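Local coordinates for cell division control protein 45 cdc45 putative (Entamoeba histolytica, PDB 6CC2) that probably supports initiation and elongation of DNA replication as part of the replicative helicase complex, as Cdc45 proteins do in other eukaryotes, at residues M313-E316 / M317-F321. Numbering follows the deposited sequence.
With EDO (1,2-ethanediol), chain L.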
# COMPACT_ATOMS: atom_id res chain seq x y z
N MSE A 313 -0.35 25.98 -14.77
CA MSE A 313 0.89 26.72 -14.51
C MSE A 313 1.68 26.79 -15.81
O MSE A 313 1.73 25.84 -16.57
CB MSE A 313 1.69 26.07 -13.39
CG MSE A 313 2.74 27.00 -12.84
SE MSE A 313 3.71 26.30 -11.35
CE MSE A 313 4.81 24.97 -12.26
N SER A 314 2.28 27.94 -16.10
CA SER A 314 2.94 28.11 -17.38
C SER A 314 4.10 27.13 -17.51
O SER A 314 4.73 26.74 -16.52
CB SER A 314 3.46 29.53 -17.52
OG SER A 314 4.62 29.71 -16.76
N LEU A 315 4.41 26.77 -18.77
CA LEU A 315 5.55 25.90 -19.02
C LEU A 315 6.86 26.56 -18.60
O LEU A 315 7.78 25.87 -18.15
CB LEU A 315 5.60 25.52 -20.49
CG LEU A 315 6.64 24.48 -20.90
CD1 LEU A 315 6.60 23.26 -19.99
CD2 LEU A 315 6.43 24.04 -22.33
N GLU A 316 6.94 27.89 -18.71
CA GLU A 316 8.13 28.59 -18.24
C GLU A 316 8.35 28.35 -16.76
O GLU A 316 9.50 28.21 -16.31
CB GLU A 316 8.01 30.10 -18.51
CG GLU A 316 8.20 30.50 -19.95
CD GLU A 316 6.93 30.42 -20.79
OE1 GLU A 316 5.92 29.87 -20.30
OE2 GLU A 316 6.95 30.89 -21.93
N MSE A 317 7.28 28.29 -15.97
CA MSE A 317 7.42 28.07 -14.55
C MSE A 317 7.77 26.60 -14.30
O MSE A 317 8.53 26.29 -13.40
CB MSE A 317 6.15 28.44 -13.79
CG MSE A 317 5.84 29.93 -13.78
SE MSE A 317 7.27 31.05 -13.03
CE MSE A 317 8.09 31.61 -14.72
N LYS A 318 7.22 25.71 -15.12
CA LYS A 318 7.54 24.29 -14.98
C LYS A 318 9.02 24.05 -15.26
O LYS A 318 9.66 23.24 -14.57
CB LYS A 318 6.68 23.46 -15.92
CG LYS A 318 5.23 23.34 -15.48
CD LYS A 318 4.42 22.54 -16.48
CE LYS A 318 3.00 22.29 -15.97
NZ LYS A 318 1.97 22.79 -16.91
N ASN A 319 9.57 24.73 -16.26
CA ASN A 319 10.99 24.58 -16.60
C ASN A 319 11.87 25.08 -15.46
O ASN A 319 12.87 24.44 -15.12
CB ASN A 319 11.32 25.34 -17.89
CG ASN A 319 10.67 24.73 -19.13
OD1 ASN A 319 10.32 23.55 -19.16
ND2 ASN A 319 10.51 25.53 -20.16
N LYS A 320 11.49 26.20 -14.84
CA LYS A 320 12.23 26.71 -13.69
C LYS A 320 12.21 25.71 -12.54
O LYS A 320 13.23 25.45 -11.90
CB LYS A 320 11.67 28.05 -13.21
CG LYS A 320 12.16 29.26 -13.98
CD LYS A 320 11.45 30.55 -13.51
CE LYS A 320 12.44 31.68 -13.27
NZ LYS A 320 11.80 32.99 -13.49
N PHE A 321 11.02 25.17 -12.25
CA PHE A 321 10.88 24.20 -11.16
C PHE A 321 11.74 22.97 -11.40
O PHE A 321 12.50 22.54 -10.52
CB PHE A 321 9.40 23.83 -11.03
CG PHE A 321 9.15 22.47 -10.45
CD1 PHE A 321 9.44 22.19 -9.13
CD2 PHE A 321 8.61 21.47 -11.24
CE1 PHE A 321 9.20 20.92 -8.61
CE2 PHE A 321 8.37 20.20 -10.73
CZ PHE A 321 8.67 19.93 -9.41
C1 EDO L . 2.32 22.92 -20.27
O1 EDO L . 2.12 23.75 -19.12
C2 EDO L . 1.88 21.49 -19.98
O2 EDO L . 0.50 21.47 -19.58
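K318 runs back over the first turn of its helix to reach M313, the residue just ahead of the N-cap. Its CB lies 3.5 Å from the carbonyl O of L315. One bond on, CG packs against selenomethionine M313, whose methyl CE sits 3.6 Å away, the two side chains crossing obliquely. The lysine stays extended through chi2 and chi3, which carries CD past L315 CD1, and CE then approaches M313 O. The last torsion (chi4 124°) swings NZ onto that carbonyl: NZ donates to M313 O at 3.1 Å, tilted somewhat from the carbonyl plane. O1 of a 1,2-ethanediol, probably from the crystallisation liquor, is modelled 2.4 Å from K318 NZ, too close for the detail of that bond to be trusted, and the lysine makes a cation-pi contact with Y310.

All this takes place at the start of helix 315-331, in a peripheral, largely helical region, where S314 is the N-cap. Its OG, set between its own backbone N and carbonyl carbon (chi1 76°), accepts from M317 N at 3.1 Å, capping an amide of the first turn. S314 O takes K318 N at 3.0 Å and, more weakly, M317 N. L315 O and E316 O continue the i to i+4 pattern with N319 N and K320 N.

M313 is buried and M317 partly exposed; M313 CG meets M317 CB at 3.8 Å, the two selenomethionine chains crossing at about a right angle. Both also touch Q305 of helix 303-306, while M313 reaches L267 of helix 267-273.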